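Local coordinates for protein alkylpurine DNA glycosylase AlkC (Pseudomonas fluorescens, PDB 5VHV) that probably excises alkylated purine bases from DNA as a glycosylase of base excision repair, without flipping the damaged nucleotide out of the helix, at residues V289-D294 against I322-H327. Residues are numbered along the deposited sequence; the frame is centred on the assembly and turned at random.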
ATOM      1  N   VAL A 289      -1.160  20.451  10.055  1.00 15.46           N
ATOM      2  CA  VAL A 289       0.190  20.804  10.469  1.00 18.97           C
ATOM      3  C   VAL A 289       1.093  19.611  10.193  1.00 16.54           C
ATOM      4  O   VAL A 289       0.917  18.542  10.786  1.00 19.33           O
ATOM      5  CB  VAL A 289       0.236  21.185  11.955  1.00 19.45           C
ATOM      6  CG1 VAL A 289       1.631  21.637  12.344  1.00 17.67           C
ATOM      7  CG2 VAL A 289      -0.770  22.293  12.258  1.00 22.80           C
ATOM      8  N   ASP A 290       2.065  19.805   9.306  1.00 16.15           N
ATOM      9  CA  ASP A 290       3.066  18.798   8.987  1.00 15.41           C
ATOM     10  C   ASP A 290       4.451  19.439   9.135  1.00 16.44           C
ATOM     11  O   ASP A 290       4.581  20.617   9.475  1.00 16.59           O
ATOM     12  CB  ASP A 290       2.844  18.237   7.567  1.00 18.18           C
ATOM     13  CG  ASP A 290       1.562  17.418   7.444  1.00 16.55           C
ATOM     14  OD1 ASP A 290       1.130  16.806   8.453  1.00 16.98           O
ATOM     15  OD2 ASP A 290       0.986  17.356   6.334  1.00 16.24           O
ATOM     16  N   TYR A 291       5.510  18.659   8.932  1.00 15.28           N
ATOM     17  CA  TYR A 291       6.852  19.229   8.898  1.00 15.74           C
ATOM     18  C   TYR A 291       7.662  18.501   7.850  1.00 13.66           C
ATOM     19  O   TYR A 291       7.282  17.428   7.380  1.00 14.38           O
ATOM     20  CB  TYR A 291       7.570  19.163  10.254  1.00 14.41           C
ATOM     21  CG  TYR A 291       7.947  17.788  10.756  1.00 14.40           C
ATOM     22  CD1 TYR A 291       7.006  16.978  11.362  1.00 15.83           C
ATOM     23  CD2 TYR A 291       9.268  17.335  10.699  1.00 13.08           C
ATOM     24  CE1 TYR A 291       7.343  15.742  11.851  1.00 16.81           C
ATOM     25  CE2 TYR A 291       9.612  16.087  11.199  1.00 14.39           C
ATOM     26  CZ  TYR A 291       8.653  15.316  11.779  1.00 15.58           C
ATOM     27  OH  TYR A 291       8.959  14.083  12.286  1.00 15.73           O
ATOM     28  N   ALA A 292       8.757  19.125   7.434  1.00 18.51           N
ATOM     29  CA  ALA A 292       9.608  18.515   6.430  1.00 16.05           C
ATOM     30  C   ALA A 292      11.072  18.644   6.813  1.00 17.87           C
ATOM     31  O   ALA A 292      11.484  19.645   7.400  1.00 19.07           O
ATOM     32  CB  ALA A 292       9.383  19.141   5.069  1.00 17.43           C
ATOM     33  N   ILE A 293      11.851  17.625   6.472  1.00 16.47           N
ATOM     34  CA  ILE A 293      13.299  17.654   6.645  1.00 17.17           C
ATOM     35  C   ILE A 293      13.967  17.648   5.279  1.00 17.04           C
ATOM     36  O   ILE A 293      13.672  16.798   4.428  1.00 15.24           O
ATOM     37  CB  ILE A 293      13.802  16.469   7.486  1.00 14.76           C
ATOM     38  CG1 ILE A 293      13.115  16.471   8.856  1.00 16.60           C
ATOM     39  CG2 ILE A 293      15.340  16.556   7.621  1.00 14.70           C
ATOM     40  CD1 ILE A 293      13.548  15.306   9.773  1.00 15.92           C
ATOM     41  N   ASP A 294      14.902  18.578   5.088  1.00 15.68           N
ATOM     42  CA  ASP A 294      15.809  18.569   3.945  1.00 16.47           C
ATOM     43  C   ASP A 294      17.008  17.705   4.305  1.00 19.86           C
ATOM     44  O   ASP A 294      17.976  18.189   4.878  1.00 22.57           O
ATOM     45  CB  ASP A 294      16.282  19.983   3.623  1.00 20.83           C
ATOM     46  CG  ASP A 294      15.178  20.876   3.094  1.00 32.90           C
ATOM     47  OD1 ASP A 294      14.218  20.359   2.498  1.00 28.97           O
ATOM     48  OD2 ASP A 294      15.285  22.109   3.267  1.00 28.87           O
ATOM     49  N   ILE A 322       2.865  22.180  20.117  1.00 22.97           N
ATOM     50  CA  ILE A 322       3.089  21.033  19.251  1.00 19.43           C
ATOM     51  C   ILE A 322       4.512  20.559  19.476  1.00 28.31           C
ATOM     52  O   ILE A 322       5.437  21.368  19.606  1.00 21.51           O
ATOM     53  CB  ILE A 322       2.820  21.377  17.767  1.00 24.62           C
ATOM     54  CG1 ILE A 322       1.306  21.625  17.590  1.00 35.10           C
ATOM     55  CG2 ILE A 322       3.301  20.261  16.849  1.00 23.54           C
ATOM     56  CD1 ILE A 322       0.893  22.140  16.250  1.00 45.14           C
ATOM     57  N   ARG A 323       4.690  19.244  19.545  1.00 22.96           N
ATOM     58  CA  ARG A 323       5.993  18.688  19.874  1.00 20.49           C
ATOM     59  C   ARG A 323       6.094  17.315  19.239  1.00 23.17           C
ATOM     60  O   ARG A 323       5.162  16.517  19.372  1.00 22.31           O
ATOM     61  CB  ARG A 323       6.182  18.589  21.391  1.00 24.35           C
ATOM     62  CG  ARG A 323       7.510  17.970  21.795  1.00 25.45           C
ATOM     63  CD  ARG A 323       7.676  17.981  23.311  1.00 43.53           C
ATOM     64  NE  ARG A 323       8.965  17.437  23.724  1.00 69.16           N
ATOM     65  CZ  ARG A 323      10.034  18.177  23.993  1.00 87.40           C
ATOM     66  NH1 ARG A 323       9.970  19.500  23.894  1.00 94.70           N
ATOM     67  NH2 ARG A 323      11.166  17.596  24.363  1.00 82.49           N
ATOM     68  N   ARG A 324       7.212  17.045  18.570  1.00 17.93           N
ATOM     69  CA  ARG A 324       7.452  15.743  17.959  1.00 15.23           C
ATOM     70  C   ARG A 324       8.910  15.359  18.126  1.00 17.20           C
ATOM     71  O   ARG A 324       9.801  16.115  17.734  1.00 15.50           O
ATOM     72  CB  ARG A 324       7.095  15.755  16.463  1.00 16.47           C
ATOM     73  CG  ARG A 324       7.448  14.482  15.684  1.00 13.80           C
ATOM     74  CD  ARG A 324       6.836  13.198  16.236  1.00 13.03           C
ATOM     75  NE  ARG A 324       5.387  13.302  16.471  1.00 14.91           N
ATOM     76  CZ  ARG A 324       4.452  13.272  15.521  1.00 21.10           C
ATOM     77  NH1 ARG A 324       4.790  13.140  14.254  1.00 20.02           N
ATOM     78  NH2 ARG A 324       3.173  13.396  15.854  1.00 20.83           N
ATOM     79  N   GLU A 325       9.140  14.185  18.705  1.00 15.96           N
ATOM     80  CA  GLU A 325      10.459  13.590  18.783  1.00 15.78           C
ATOM     81  C   GLU A 325      10.683  12.682  17.572  1.00 21.25           C
ATOM     82  O   GLU A 325       9.766  11.994  17.125  1.00 22.98           O
ATOM     83  CB  GLU A 325      10.550  12.827  20.106  1.00 21.12           C
ATOM     84  CG  GLU A 325      11.722  11.952  20.297  1.00 31.60           C
ATOM     85  CD  GLU A 325      11.534  11.135  21.550  1.00 52.16           C
ATOM     86  OE1 GLU A 325      11.156   9.951  21.441  1.00 29.59           O
ATOM     87  OE2 GLU A 325      11.705  11.704  22.643  1.00 36.10           O
ATOM     88  N   GLN A 326      11.892  12.714  17.005  1.00 16.51           N
ATOM     89  CA  GLN A 326      12.214  11.848  15.869  1.00 12.69           C
ATOM     90  C   GLN A 326      13.569  11.204  16.090  1.00 15.23           C
ATOM     91  O   GLN A 326      14.526  11.874  16.475  1.00 17.19           O
ATOM     92  CB  GLN A 326      12.192  12.610  14.535  1.00 17.65           C
ATOM     93  CG  GLN A 326      12.170  11.699  13.313  1.00 16.60           C
ATOM     94  CD  GLN A 326      12.135  12.456  12.005  1.00 16.10           C
ATOM     95  OE1 GLN A 326      11.495  13.507  11.892  1.00 19.21           O
ATOM     96  NE2 GLN A 326      12.860  11.944  11.016  1.00 19.37           N
ATOM     97  N   HIS A 327      13.633   9.901  15.869  1.00 15.85           N
ATOM     98  CA  HIS A 327      14.831   9.110  16.128  1.00 15.64           C
ATOM     99  C   HIS A 327      15.645   9.042  14.839  1.00 20.43           C
ATOM    100  O   HIS A 327      15.229   8.404  13.870  1.00 19.64           O
ATOM    101  CB  HIS A 327      14.423   7.730  16.626  1.00 15.37           C
ATOM    102  CG  HIS A 327      15.563   6.794  16.898  1.00 17.41           C
ATOM    103  ND1 HIS A 327      15.373   5.435  17.020  1.00 22.54           N
ATOM    104  CD2 HIS A 327      16.890   7.006  17.083  1.00 21.35           C
ATOM    105  CE1 HIS A 327      16.529   4.848  17.271  1.00 25.09           C
ATOM    106  NE2 HIS A 327      17.468   5.777  17.309  1.00 22.59           N
TER
HETATM  107  O   HOH W   1       7.064  12.185  12.870  1.00 17.94           O
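The hydroxyl of Tyr291 is gripped twice: it donates to Gln326 OE1 at 2.6 Å and accepts a bond from a water, 2.7 Å from OH, that Arg324 NH1 in turn feeds. The residues face each other across the interior of an immunoglobulin-like β-sandwich, where strands 285-294 and 319-327 lie in opposing layers; the axes of the segments 289-294 and 322-327 approach to 10.2 Å. Tyrosine suits this place because its ring spans the apolar interior, against Leu273, Leu309 and Val343, while its hydroxyl emerges among polar groups. Both partners meet the ring's edge in its plane, yet the donor stands 38° above the carbonyl plane of Gln326. With CG anti to the backbone N (chi1 -165°) and an extended chain beyond, Gln326 carries its amide across to the ring. Arg324 rests CG 3.7 Å from Tyr291 OH, and its chain bends beyond that; its NH1 also donates to the carbonyl of Lys308. A phenylalanine at Tyr291 would probably leave Gln326 OE1 without this donor and the water without its acceptor. Branched aliphatic residues fill the flanks: the Ile293 CD1 methyl meets the amide of Gln326, and Val289 CG1 touches Ile322 CD1 tip to tip at 4.0 Å.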